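Local coordinates for vascular protein tyrosine phosphatase 1 (Rattus norvegicus, PDB 3I36), which probably removes phosphate from phosphotyrosine residues of other proteins through the catalytic domain of a receptor-type phosphatase, at residues A[258-263]-A[298-303]; A[139-144]-A[221-226]; A[270-275]-A[294-299]; A[113-118]-A[133-138]; A[174-177]-A[182-185]. All blocks are in the same frame, centred on the assembly; numbering follows the deposited sequence. Where two conformers were deposited one is given.

Overall arrangement
Followed from the N terminus, the chain first closes interaction 4, in which strand 114-117 meets the turn that follows helix 125-134. Interaction 2 begins directly afterwards on strand 139-142 and closes a long excursion when helix 218-231 packs against it. Nested inside that excursion is interaction 5, a hairpin pairing of strands 169-178 and 182-191. Interactions 4, 2 and 5 all reach the same mixed sheet. The C-terminal part then brings helices 249-267 and 272-280 onto helix 290-305. Interaction 3 opens inside the loop of interaction 1, and their ranges overlap at Gln298 and Cys299. A salt bridge between Asp258 and Arg224 joins interaction 1 to interaction 2.

Interaction 1: A[258-263]-A[298-303]; sequences DRLIYQ and QCVLDI
Leu260 and Ile261 of helix 249-267 meet Val300 and Ile303 of helix 290-305 in a buried, wholly apolar helix-helix contact within the C-terminal helical part of the phosphatase domain. It illustrates how a pair of aliphatic side chains from each helix can make an interface without any polar link. The backbones are nearest at Leu260 and Val300, whose CA atoms are 7.1 Å apart. There the methyl Val300 CG2 does the touching: it faces the forked end of the leucine, 3.7 Å from Leu260 CD1 and 3.9 Å from Leu260 CD2, and the two side chains are set roughly square to each other. The second pair is tighter. Ile303 CD1 presses on Ile261 CG1 at 3.4 Å, shorter than a usual carbon-carbon contact, and Ile303 CD1 is 4.0 Å from Ile261 CD1. With CG1 beside the backbone N (chi1 -69°), Ile303 sends its long branch across that of Ile261. On the flank of helix 290-305, one turn is braced by Gln298 NE2, which donates to Asp302 OD1 at 2.9 Å, while Asp302 OD2 is bound by Thr217. Around this core, Ile261 and Ile303 also lean on helix 218-231, Leu260 rests on Val272 and Ile275 of helix 272-280, and Val300 meets Phe31 of helix 28-53.

Interaction 2: A[139-144]-A[221-226]; sequences AIVMLT and INFRYL
Phe223 of helix 218-231 reaches over to strand 139-142 with the rim of its ring leading, and Val141 receives that rim. The methyl Val141 CG1 lies at the ring edge, close to the ring plane, 3.5 Å from Phe223 CE2 and 3.9 Å from Phe223 CZ. Phenylalanine and valine overlap head to tail, each coming from its own backbone into the helix-strand interface. The benzyl group gets there because its CG stands opposite the backbone N (chi1 173°), which carries the ring off the helix to the sheet; the nearest CA atoms, those of Val141 and Arg224, remain 9.0 Å apart. Leu143 comes to the same corner obliquely: its CD2 is 3.9 Å from Phe223 CE2, so one ring carbon is shared by two aliphatic side chains. Phe205 meets the ring edge-to-face, and Trp182 adds a further aromatic neighbour, giving a mixed aromatic and aliphatic core. Behind Leu143 lies the likely catalytic centre: the side chain of Leu143 is about 4 Å, at nearest atoms, from those of Cys244 and Arg250, and the Leu143 carbonyl oxygen accepts a hydrogen bond from Arg250 NH2. A helix laid on the central mixed sheet, with the end of the strand beneath it running up to the cysteine- and arginine-bearing P-loop, belongs to the protein-tyrosine phosphatase fold.

Interaction 3: A[270-275]-A[294-299]; sequences VDVYGI and VFLNQC
Val272, in the first turn of helix 272-280, packs on Leu296 and Asn297 of helix 290-305 in a buried helix-helix contact of the domain's C-terminal helical part. The valine gives up the most surface and divides its two methyls between its partners. Val272 CG1, placed opposite the backbone N (chi1 176°), lies 3.7 Å from Leu296 CD1 and 4.1 Å from Leu296 CB. The other branch, CG2, turns to the amide end of Asn297. Further neighbours touch the trio: Ile257 meets Leu296, Phe46 of helix 28-53 meets Asn297, and Tyr293 reaches Val272. The helix start is capped by Asp271, an N-cap residue whose backbone N is bound by Gln263. Its carboxylate closes the first turn: Gly274 N donates to Asp271 OD1 at 2.8 Å, with an N-H...O angle of 154°, arriving from above the carboxylate plane.

Interaction 4: A[113-118]-A[133-138]; sequences DFIATQ and WEKNVY
Ile115 of strand 114-117 projects its terminal methyl into the turn that ends helix 125-134, and Lys135 and Val137 take it up. The closer part of the contact is with the root of the lysine: Ile115 CD1 is 3.9 Å from Lys135 CB, and the isoleucine meets the lysine nearly perpendicular. Val137 sits slightly further off, with its CG2 4.3 Å from Ile115 CD1, so the methyl touches both residues without being tightly squeezed. Ile115 CG1 lies beside the backbone N (chi1 -70°), which extends the long branch toward the turn. On the inner side the packing continues, since Ile115 also rests on Met131 and Ala102, and Val137 on Val132. The outer side is looser and polar. The lysine bends at its second torsion (chi2 -50°) and leads its ammonium away from the isoleucine, past Tyr104, to the carbonyl oxygen of Lys88; the partly exposed Asn136 is held by Glu237 and Ser238. Asn136 has a positive phi of 70° and is the C-prime residue of a Schellman motif, in which Asn136 N bonds Trp133 O at 3.2 Å and Val137 N reaches Val132 O. The whole forms a beta-alpha-beta crossover of the phosphatase domain: strand 114-117, helix 125-134, then strand 139-142, with strand 240-243 between the two parallel strands.

Interaction 5: A[174-177]-A[182-185]; sequences TSEV and WTIR
The Arg185 guanidinium carries the methyl Thr183 CG2 on one face, 3.4 Å above the plane and displaced toward the rim, while Glu176 OE2 and a water lie at its edge. Arg185 NE donates to Glu176 OE2 at 2.7 Å, an N-H...O angle of 161°, and the carboxylate receives it with its anti lone pair. The bond is a salt bridge made by one N-H and one oxygen, with the two planes 64° apart. The water supports it by accepting from Arg185 NH2 and donating to the same Glu176 OE2. Arg185 NH1 is taken by Gln202 and His204 of the next strand. Glu176 and Arg185 form an antiparallel non-hydrogen-bonded pair, and their side chains run alongside each other on one face of the sheet. The neighbouring hydrogen-bonded pair sends Val177 and Ile184 to the other face: Val177 N bonds Ile184 O at 2.8 Å and Ile184 N bonds Val177 O at 2.9 Å. Toward the turn, a second water bridges Val177 O and Trp182 O. Further from it, Thr174 and Ser175 both face Asp186, a classic beta bulge within the antiparallel hairpin 169-178/182-191 of the domain's mixed sheet.

Interaction 1: A[258-263]-A[298-303]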
# COMPACT_ATOMS: atom_id res chain seq x y z
N ASP A 258 -3.65 5.68 6.85
CA ASP A 258 -4.84 4.95 7.29
C ASP A 258 -4.70 4.61 8.77
O ASP A 258 -5.63 4.78 9.57
CB ASP A 258 -5.02 3.67 6.48
CG ASP A 258 -6.22 2.87 6.92
OD1 ASP A 258 -7.36 3.37 6.81
OD2 ASP A 258 -6.03 1.73 7.39
N ARG A 259 -3.52 4.14 9.13
CA ARG A 259 -3.25 3.76 10.50
C ARG A 259 -3.29 4.96 11.43
O ARG A 259 -3.83 4.87 12.53
CB ARG A 259 -1.92 3.04 10.57
CG ARG A 259 -1.97 1.70 9.86
CD ARG A 259 -0.62 1.02 9.88
NE ARG A 259 -0.14 0.79 11.23
CZ ARG A 259 0.90 0.02 11.54
NH1 ARG A 259 1.56 -0.61 10.57
NH2 ARG A 259 1.28 -0.12 12.80
N LEU A 260 -2.71 6.07 10.99
CA LEU A 260 -2.70 7.29 11.79
C LEU A 260 -4.10 7.78 12.05
O LEU A 260 -4.41 8.25 13.14
CB LEU A 260 -1.92 8.38 11.06
CG LEU A 260 -0.43 8.15 11.18
CD1 LEU A 260 0.28 8.95 10.11
CD2 LEU A 260 0.02 8.55 12.59
N ILE A 261 -4.96 7.69 11.05
CA ILE A 261 -6.32 8.17 11.24
C ILE A 261 -7.03 7.36 12.30
O ILE A 261 -7.68 7.91 13.19
CB ILE A 261 -7.12 8.16 9.92
CG1 ILE A 261 -6.54 9.21 8.96
CG2 ILE A 261 -8.60 8.40 10.20
CD1 ILE A 261 -7.09 9.10 7.52
N TYR A 262 -6.87 6.04 12.25
CA TYR A 262 -7.48 5.22 13.29
C TYR A 262 -6.95 5.60 14.66
O TYR A 262 -7.70 5.72 15.62
CB TYR A 262 -7.19 3.76 13.07
CG TYR A 262 -8.12 3.10 12.09
CD1 TYR A 262 -9.48 3.00 12.34
CD2 TYR A 262 -7.62 2.53 10.92
CE1 TYR A 262 -10.33 2.38 11.45
CE2 TYR A 262 -8.46 1.89 10.03
CZ TYR A 262 -9.81 1.82 10.29
OH TYR A 262 -10.64 1.17 9.41
N GLN A 263 -5.64 5.77 14.74
CA GLN A 263 -4.94 6.14 15.97
C GLN A 263 -5.53 7.43 16.53
O GLN A 263 -5.85 7.54 17.71
CB GLN A 263 -3.47 6.40 15.60
CG GLN A 263 -2.43 5.71 16.45
CD GLN A 263 -1.06 5.75 15.79
OE1 GLN A 263 -0.64 6.78 15.26
NE2 GLN A 263 -0.35 4.63 15.83
N GLN A 298 2.14 16.02 7.84
CA GLN A 298 1.21 17.03 7.35
C GLN A 298 -0.23 16.50 7.39
O GLN A 298 -1.17 17.21 7.77
CB GLN A 298 1.56 17.45 5.93
CG GLN A 298 0.75 18.67 5.46
CD GLN A 298 1.08 19.90 6.28
OE1 GLN A 298 2.24 20.31 6.34
NE2 GLN A 298 0.07 20.49 6.92
N CYS A 299 -0.39 15.25 6.99
CA CYS A 299 -1.69 14.60 7.04
C CYS A 299 -2.26 14.65 8.44
O CYS A 299 -3.39 15.09 8.64
CB CYS A 299 -1.59 13.15 6.55
SG CYS A 299 -1.42 13.03 4.79
N VAL A 300 -1.47 14.22 9.41
CA VAL A 300 -1.89 14.26 10.80
C VAL A 300 -2.28 15.67 11.21
O VAL A 300 -3.30 15.87 11.85
CB VAL A 300 -0.78 13.76 11.75
CG1 VAL A 300 -1.19 13.95 13.20
CG2 VAL A 300 -0.47 12.30 11.47
N LEU A 301 -1.45 16.64 10.84
CA LEU A 301 -1.73 18.02 11.22
C LEU A 301 -3.05 18.47 10.64
O LEU A 301 -3.89 19.08 11.32
CB LEU A 301 -0.59 18.94 10.76
CG LEU A 301 -0.68 20.38 11.23
CD1 LEU A 301 -0.52 20.44 12.73
CD2 LEU A 301 0.38 21.24 10.52
N ASP A 302 -3.25 18.17 9.36
CA ASP A 302 -4.46 18.59 8.67
C ASP A 302 -5.70 17.91 9.24
O ASP A 302 -6.75 18.54 9.37
CB ASP A 302 -4.33 18.30 7.17
CG ASP A 302 -3.24 19.14 6.52
OD1 ASP A 302 -2.76 20.08 7.18
OD2 ASP A 302 -2.88 18.87 5.36
N ILE A 303 -5.57 16.64 9.60
CA ILE A 303 -6.67 15.90 10.18
C ILE A 303 -7.05 16.49 11.52
O ILE A 303 -8.22 16.74 11.80
CB ILE A 303 -6.29 14.42 10.36
CG1 ILE A 303 -6.16 13.76 9.00
CG2 ILE A 303 -7.32 13.71 11.24
CD1 ILE A 303 -5.52 12.41 9.03

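Interaction 2: A[139-144]-A[221-226]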
# COMPACT_ATOMS: atom_id res chain seq x y z
N ALA A 139 -10.34 -5.36 -1.90
CA ALA A 139 -10.02 -3.97 -2.22
C ALA A 139 -8.57 -3.85 -2.66
O ALA A 139 -7.66 -4.34 -2.00
CB ALA A 139 -10.28 -3.05 -1.03
N ILE A 140 -8.36 -3.16 -3.77
CA ILE A 140 -7.01 -2.85 -4.20
C ILE A 140 -6.91 -1.36 -4.18
O ILE A 140 -7.79 -0.66 -4.67
CB ILE A 140 -6.74 -3.34 -5.63
CG1 ILE A 140 -6.61 -4.87 -5.64
CG2 ILE A 140 -5.48 -2.68 -6.18
CD1 ILE A 140 -6.47 -5.44 -7.06
N VAL A 141 -5.82 -0.86 -3.61
CA VAL A 141 -5.55 0.56 -3.66
C VAL A 141 -4.33 0.72 -4.52
O VAL A 141 -3.26 0.21 -4.20
CB VAL A 141 -5.27 1.12 -2.27
CG1 VAL A 141 -4.88 2.60 -2.36
CG2 VAL A 141 -6.50 0.95 -1.40
N MET A 142 -4.50 1.43 -5.62
CA MET A 142 -3.44 1.61 -6.58
C MET A 142 -3.04 3.06 -6.58
O MET A 142 -3.87 3.94 -6.81
CB MET A 142 -3.92 1.22 -7.96
CG MET A 142 -2.91 1.54 -9.03
SD MET A 142 -3.36 0.75 -10.58
CE MET A 142 -1.99 1.32 -11.60
N LEU A 143 -1.76 3.32 -6.31
CA LEU A 143 -1.35 4.69 -6.05
C LEU A 143 -0.37 5.18 -7.08
O LEU A 143 0.52 5.97 -6.79
CB LEU A 143 -0.73 4.79 -4.66
CG LEU A 143 -1.69 4.39 -3.54
CD1 LEU A 143 -0.92 4.04 -2.29
CD2 LEU A 143 -2.69 5.51 -3.28
N THR A 144 -0.55 4.71 -8.30
CA THR A 144 0.32 5.11 -9.38
C THR A 144 -0.47 5.08 -10.66
O THR A 144 -1.47 4.36 -10.78
CB THR A 144 1.52 4.15 -9.51
OG1 THR A 144 2.40 4.64 -10.51
CG2 THR A 144 1.06 2.76 -9.88
N ILE A 221 -6.56 11.85 1.78
CA ILE A 221 -7.29 11.48 2.98
C ILE A 221 -8.74 11.12 2.65
O ILE A 221 -9.26 10.12 3.14
CB ILE A 221 -7.23 12.59 4.04
CG1 ILE A 221 -5.83 12.66 4.64
CG2 ILE A 221 -8.28 12.34 5.13
CD1 ILE A 221 -5.52 13.98 5.35
N ASN A 222 -9.38 11.91 1.79
CA ASN A 222 -10.73 11.60 1.34
C ASN A 222 -10.77 10.28 0.58
O ASN A 222 -11.71 9.51 0.69
CB ASN A 222 -11.27 12.73 0.47
CG ASN A 222 -11.48 14.01 1.25
OD1 ASN A 222 -11.64 13.98 2.48
ND2 ASN A 222 -11.49 15.14 0.55
N PHE A 223 -9.72 10.03 -0.21
CA PHE A 223 -9.59 8.79 -0.95
C PHE A 223 -9.48 7.64 0.04
O PHE A 223 -10.15 6.62 -0.11
CB PHE A 223 -8.35 8.89 -1.83
CG PHE A 223 -7.98 7.63 -2.53
CD1 PHE A 223 -8.59 7.29 -3.72
CD2 PHE A 223 -6.96 6.83 -2.04
CE1 PHE A 223 -8.20 6.15 -4.40
CE2 PHE A 223 -6.58 5.68 -2.72
CZ PHE A 223 -7.20 5.35 -3.91
N ARG A 224 -8.64 7.80 1.06
CA ARG A 224 -8.58 6.79 2.12
C ARG A 224 -9.95 6.55 2.74
O ARG A 224 -10.35 5.41 2.98
CB ARG A 224 -7.58 7.15 3.24
CG ARG A 224 -7.27 5.89 4.05
CD ARG A 224 -7.40 5.92 5.59
NE ARG A 224 -8.63 6.48 6.10
CZ ARG A 224 -9.20 6.18 7.27
NH1 ARG A 224 -8.72 5.25 8.09
NH2 ARG A 224 -10.30 6.81 7.62
N TYR A 225 -10.67 7.63 3.04
CA TYR A 225 -12.01 7.46 3.59
C TYR A 225 -12.90 6.65 2.65
O TYR A 225 -13.69 5.83 3.10
CB TYR A 225 -12.66 8.81 3.94
CG TYR A 225 -12.17 9.37 5.25
CD1 TYR A 225 -12.48 8.75 6.46
CD2 TYR A 225 -11.37 10.50 5.29
CE1 TYR A 225 -12.03 9.26 7.66
CE2 TYR A 225 -10.91 11.02 6.49
CZ TYR A 225 -11.24 10.39 7.66
OH TYR A 225 -10.78 10.90 8.85
N LEU A 226 -12.77 6.86 1.35
CA LEU A 226 -13.56 6.08 0.39
C LEU A 226 -13.23 4.60 0.50
O LEU A 226 -14.12 3.75 0.54
CB LEU A 226 -13.32 6.57 -1.04
CG LEU A 226 -13.89 7.95 -1.38
CD1 LEU A 226 -13.68 8.26 -2.85
CD2 LEU A 226 -15.37 8.04 -1.00

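Interaction 3: A[270-275]-A[294-299]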
# COMPACT_ATOMS: atom_id res chain seq x y z
N VAL A 270 -0.82 10.12 18.11
CA VAL A 270 -0.24 9.63 16.88
C VAL A 270 1.16 9.16 17.16
O VAL A 270 1.84 9.64 18.07
CB VAL A 270 -0.26 10.68 15.75
CG1 VAL A 270 -1.64 11.32 15.62
CG2 VAL A 270 0.79 11.73 15.96
N ASP A 271 1.57 8.20 16.37
CA ASP A 271 2.93 7.74 16.44
C ASP A 271 3.31 7.38 15.02
O ASP A 271 3.25 6.23 14.61
CB ASP A 271 3.06 6.54 17.37
CG ASP A 271 4.51 6.19 17.64
OD1 ASP A 271 5.40 6.83 17.02
OD2 ASP A 271 4.75 5.29 18.46
N VAL A 272 3.68 8.41 14.26
CA VAL A 272 4.02 8.21 12.87
C VAL A 272 5.28 7.37 12.84
O VAL A 272 5.41 6.46 12.04
CB VAL A 272 4.29 9.55 12.20
CG1 VAL A 272 4.73 9.35 10.75
CG2 VAL A 272 3.04 10.43 12.28
N TYR A 273 6.21 7.72 13.72
CA TYR A 273 7.47 7.02 13.78
C TYR A 273 7.22 5.53 14.01
O TYR A 273 7.76 4.69 13.32
CB TYR A 273 8.34 7.59 14.90
CG TYR A 273 9.69 6.93 14.96
CD1 TYR A 273 10.77 7.46 14.27
CD2 TYR A 273 9.89 5.78 15.71
CE1 TYR A 273 12.01 6.86 14.32
CE2 TYR A 273 11.13 5.18 15.77
CZ TYR A 273 12.18 5.72 15.08
OH TYR A 273 13.41 5.13 15.13
N GLY A 274 6.37 5.22 14.99
CA GLY A 274 6.06 3.84 15.34
C GLY A 274 5.39 3.11 14.20
O GLY A 274 5.65 1.93 13.95
N ILE A 275 4.53 3.82 13.49
CA ILE A 275 3.88 3.21 12.35
C ILE A 275 4.90 2.91 11.26
O ILE A 275 4.95 1.79 10.76
CB ILE A 275 2.78 4.11 11.79
CG1 ILE A 275 1.61 4.12 12.78
CG2 ILE A 275 2.30 3.61 10.43
CD1 ILE A 275 0.64 5.28 12.55
N VAL A 294 7.30 13.57 5.90
CA VAL A 294 6.78 14.86 6.33
C VAL A 294 5.33 14.98 5.92
O VAL A 294 4.50 15.47 6.68
CB VAL A 294 7.60 16.02 5.75
CG1 VAL A 294 6.94 17.36 6.09
CG2 VAL A 294 9.03 15.96 6.28
N PHE A 295 5.02 14.53 4.70
CA PHE A 295 3.65 14.52 4.21
C PHE A 295 2.72 13.80 5.18
O PHE A 295 1.58 14.23 5.39
CB PHE A 295 3.60 13.88 2.82
CG PHE A 295 2.22 13.82 2.21
CD1 PHE A 295 1.68 14.94 1.58
CD2 PHE A 295 1.49 12.65 2.23
CE1 PHE A 295 0.42 14.88 1.00
CE2 PHE A 295 0.24 12.58 1.66
CZ PHE A 295 -0.30 13.70 1.04
N LEU A 296 3.20 12.71 5.78
CA LEU A 296 2.38 11.98 6.75
C LEU A 296 2.09 12.87 7.92
O LEU A 296 0.97 12.93 8.43
CB LEU A 296 3.14 10.79 7.31
CG LEU A 296 3.15 9.56 6.45
CD1 LEU A 296 3.89 8.47 7.21
CD2 LEU A 296 1.70 9.18 6.18
N ASN A 297 3.13 13.55 8.37
CA ASN A 297 2.95 14.43 9.48
C ASN A 297 2.02 15.56 9.08
O ASN A 297 1.19 15.99 9.88
CB ASN A 297 4.30 14.92 9.96
CG ASN A 297 5.03 13.85 10.72
OD1 ASN A 297 5.79 13.06 10.14
ND2 ASN A 297 4.78 13.79 12.01
N GLN A 298 2.14 16.02 7.84
CA GLN A 298 1.21 17.03 7.35
C GLN A 298 -0.23 16.50 7.39
O GLN A 298 -1.17 17.21 7.77
CB GLN A 298 1.56 17.45 5.93
CG GLN A 298 0.75 18.67 5.46
CD GLN A 298 1.08 19.90 6.28
OE1 GLN A 298 2.24 20.31 6.34
NE2 GLN A 298 0.07 20.49 6.92
N CYS A 299 -0.39 15.25 6.99
CA CYS A 299 -1.69 14.60 7.04
C CYS A 299 -2.26 14.65 8.44
O CYS A 299 -3.39 15.09 8.64
CB CYS A 299 -1.59 13.15 6.55
SG CYS A 299 -1.42 13.03 4.79

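Interaction 4: A[113-118]-A[133-138]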
# COMPACT_ATOMS: atom_id res chain seq x y z
N ASP A 113 -3.80 -6.46 7.91
CA ASP A 113 -4.79 -5.52 7.37
C ASP A 113 -4.47 -5.16 5.94
O ASP A 113 -5.37 -4.83 5.17
CB ASP A 113 -4.84 -4.25 8.20
CG ASP A 113 -5.49 -4.47 9.53
OD1 ASP A 113 -5.37 -3.57 10.38
OD2 ASP A 113 -6.10 -5.55 9.72
N PHE A 114 -3.20 -5.20 5.60
CA PHE A 114 -2.78 -4.77 4.28
C PHE A 114 -1.85 -5.79 3.67
O PHE A 114 -1.18 -6.52 4.37
CB PHE A 114 -1.99 -3.46 4.35
CG PHE A 114 -2.81 -2.30 4.79
CD1 PHE A 114 -2.83 -1.92 6.12
CD2 PHE A 114 -3.57 -1.57 3.87
CE1 PHE A 114 -3.58 -0.84 6.53
CE2 PHE A 114 -4.32 -0.49 4.29
CZ PHE A 114 -4.32 -0.12 5.61
N ILE A 115 -1.82 -5.79 2.35
CA ILE A 115 -0.70 -6.37 1.64
C ILE A 115 -0.12 -5.23 0.85
O ILE A 115 -0.82 -4.58 0.08
CB ILE A 115 -1.13 -7.46 0.70
CG1 ILE A 115 -1.59 -8.67 1.50
CG2 ILE A 115 0.02 -7.81 -0.25
CD1 ILE A 115 -2.29 -9.70 0.66
N ALA A 116 1.16 -4.96 1.06
CA ALA A 116 1.85 -4.00 0.22
C ALA A 116 2.57 -4.79 -0.85
O ALA A 116 3.29 -5.74 -0.57
CB ALA A 116 2.85 -3.18 1.03
N THR A 117 2.36 -4.41 -2.09
CA THR A 117 2.98 -5.14 -3.17
C THR A 117 3.39 -4.16 -4.26
O THR A 117 2.94 -3.02 -4.28
CB THR A 117 2.02 -6.21 -3.73
OG1 THR A 117 2.73 -7.06 -4.62
CG2 THR A 117 0.84 -5.57 -4.46
N GLN A 118 4.26 -4.62 -5.16
CA GLN A 118 4.69 -3.79 -6.26
C GLN A 118 3.61 -3.76 -7.33
O GLN A 118 2.74 -4.64 -7.37
CB GLN A 118 5.95 -4.38 -6.85
CG GLN A 118 5.69 -5.71 -7.52
CD GLN A 118 6.95 -6.40 -7.98
OE1 GLN A 118 8.06 -6.07 -7.54
NE2 GLN A 118 6.79 -7.38 -8.85
N TRP A 133 -6.73 -13.48 -5.20
CA TRP A 133 -7.71 -14.53 -4.94
C TRP A 133 -7.42 -15.25 -3.64
O TRP A 133 -8.26 -15.34 -2.74
CB TRP A 133 -7.76 -15.56 -6.05
CG TRP A 133 -8.77 -16.57 -5.69
CD1 TRP A 133 -8.56 -17.81 -5.16
CD2 TRP A 133 -10.19 -16.37 -5.69
NE1 TRP A 133 -9.77 -18.42 -4.89
CE2 TRP A 133 -10.78 -17.55 -5.20
CE3 TRP A 133 -11.01 -15.31 -6.09
CZ2 TRP A 133 -12.16 -17.70 -5.10
CZ3 TRP A 133 -12.39 -15.46 -5.99
CH2 TRP A 133 -12.95 -16.65 -5.50
N GLU A 134 -6.21 -15.78 -3.53
CA GLU A 134 -5.88 -16.64 -2.40
C GLU A 134 -5.88 -15.90 -1.09
O GLU A 134 -6.10 -16.49 -0.04
CB GLU A 134 -4.53 -17.30 -2.62
CG GLU A 134 -4.57 -18.27 -3.79
CD GLU A 134 -3.23 -18.91 -4.04
OE1 GLU A 134 -2.28 -18.64 -3.26
OE2 GLU A 134 -3.15 -19.68 -5.01
N LYS A 135 -5.60 -14.61 -1.14
CA LYS A 135 -5.47 -13.87 0.11
C LYS A 135 -6.72 -13.06 0.42
O LYS A 135 -6.70 -12.24 1.33
CB LYS A 135 -4.23 -12.99 0.10
CG LYS A 135 -2.95 -13.77 -0.16
CD LYS A 135 -2.85 -15.01 0.76
CE LYS A 135 -1.52 -15.73 0.53
NZ LYS A 135 -1.46 -17.07 1.18
N ASN A 136 -7.79 -13.31 -0.31
CA ASN A 136 -9.09 -12.80 0.09
C ASN A 136 -9.17 -11.29 -0.07
O ASN A 136 -9.80 -10.61 0.73
CB ASN A 136 -9.37 -13.19 1.55
CG ASN A 136 -10.83 -13.11 1.90
OD1 ASN A 136 -11.68 -13.43 1.08
ND2 ASN A 136 -11.13 -12.66 3.12
N VAL A 137 -8.51 -10.77 -1.10
CA VAL A 137 -8.49 -9.34 -1.33
C VAL A 137 -9.78 -8.89 -2.00
O VAL A 137 -10.15 -9.42 -3.04
CB VAL A 137 -7.28 -8.96 -2.21
CG1 VAL A 137 -7.33 -7.50 -2.59
CG2 VAL A 137 -6.01 -9.25 -1.43
N TYR A 138 -10.47 -7.93 -1.39
CA TYR A 138 -11.69 -7.37 -1.96
C TYR A 138 -11.42 -5.93 -2.40
O TYR A 138 -12.19 -5.35 -3.15
CB TYR A 138 -12.79 -7.34 -0.91
CG TYR A 138 -13.54 -8.63 -0.77
CD1 TYR A 138 -12.92 -9.77 -0.29
CD2 TYR A 138 -14.88 -8.71 -1.11
CE1 TYR A 138 -13.63 -10.96 -0.16
CE2 TYR A 138 -15.59 -9.88 -0.98
CZ TYR A 138 -14.97 -11.00 -0.50
OH TYR A 138 -15.69 -12.16 -0.37

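Interaction 5: A[174-177]-A[182-185]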
# COMPACT_ATOMS: atom_id res chain seq x y z
N THR A 174 -17.00 -4.50 -13.73
CA THR A 174 -18.44 -4.32 -13.75
C THR A 174 -18.84 -2.85 -13.78
O THR A 174 -19.93 -2.50 -14.23
CB THR A 174 -19.10 -5.01 -12.56
OG1 THR A 174 -18.57 -4.47 -11.34
CG2 THR A 174 -18.83 -6.51 -12.62
N SER A 175 -17.96 -2.00 -13.30
CA SER A 175 -18.19 -0.57 -13.41
C SER A 175 -16.88 0.16 -13.22
O SER A 175 -15.92 -0.39 -12.67
CB SER A 175 -19.22 -0.09 -12.39
OG SER A 175 -18.71 -0.17 -11.07
N GLU A 176 -16.85 1.39 -13.72
CA GLU A 176 -15.69 2.24 -13.62
C GLU A 176 -16.18 3.67 -13.54
O GLU A 176 -16.93 4.12 -14.40
CB GLU A 176 -14.81 2.08 -14.86
CG GLU A 176 -13.63 3.03 -14.89
CD GLU A 176 -12.79 2.86 -16.12
OE1 GLU A 176 -13.28 3.18 -17.23
OE2 GLU A 176 -11.64 2.40 -15.99
N VAL A 177 -15.79 4.36 -12.48
CA VAL A 177 -16.12 5.76 -12.33
C VAL A 177 -14.82 6.54 -12.31
O VAL A 177 -13.96 6.32 -11.45
CB VAL A 177 -16.87 6.01 -11.04
CG1 VAL A 177 -17.22 7.50 -10.92
CG2 VAL A 177 -18.13 5.16 -11.00
N TRP A 182 -9.17 10.40 -8.91
CA TRP A 182 -9.05 8.96 -8.86
C TRP A 182 -10.15 8.28 -9.65
O TRP A 182 -11.20 8.87 -9.94
CB TRP A 182 -9.07 8.44 -7.42
CG TRP A 182 -10.24 8.94 -6.61
CD1 TRP A 182 -11.55 8.52 -6.69
CD2 TRP A 182 -10.20 9.92 -5.58
NE1 TRP A 182 -12.31 9.20 -5.77
CE2 TRP A 182 -11.51 10.06 -5.08
CE3 TRP A 182 -9.18 10.70 -5.03
CZ2 TRP A 182 -11.83 10.94 -4.04
CZ3 TRP A 182 -9.49 11.58 -4.01
CH2 TRP A 182 -10.81 11.70 -3.53
N THR A 183 -9.89 7.03 -9.97
CA THR A 183 -10.85 6.20 -10.67
C THR A 183 -11.14 5.02 -9.79
O THR A 183 -10.24 4.46 -9.17
CB THR A 183 -10.26 5.72 -11.99
OG1 THR A 183 -10.09 6.86 -12.84
CG2 THR A 183 -11.17 4.68 -12.66
N ILE A 184 -12.41 4.66 -9.71
CA ILE A 184 -12.80 3.53 -8.92
C ILE A 184 -13.39 2.51 -9.87
O ILE A 184 -14.26 2.82 -10.69
CB ILE A 184 -13.81 3.93 -7.83
CG1 ILE A 184 -13.13 4.91 -6.87
CG2 ILE A 184 -14.30 2.70 -7.09
CD1 ILE A 184 -14.07 5.54 -5.86
N ARG A 185 -12.88 1.29 -9.77
CA ARG A 185 -13.31 0.23 -10.67
C ARG A 185 -13.82 -0.92 -9.84
O ARG A 185 -13.20 -1.31 -8.85
CB ARG A 185 -12.16 -0.21 -11.56
CG ARG A 185 -11.50 0.95 -12.29
CD ARG A 185 -10.53 0.46 -13.37
NE ARG A 185 -9.94 1.58 -14.06
CZ ARG A 185 -8.82 2.19 -13.67
NH1 ARG A 185 -8.17 1.75 -12.60
NH2 ARG A 185 -8.36 3.23 -14.35
O HOH W 1 -9.76 4.40 -16.58
O HOH W 2 -13.70 8.01 -9.33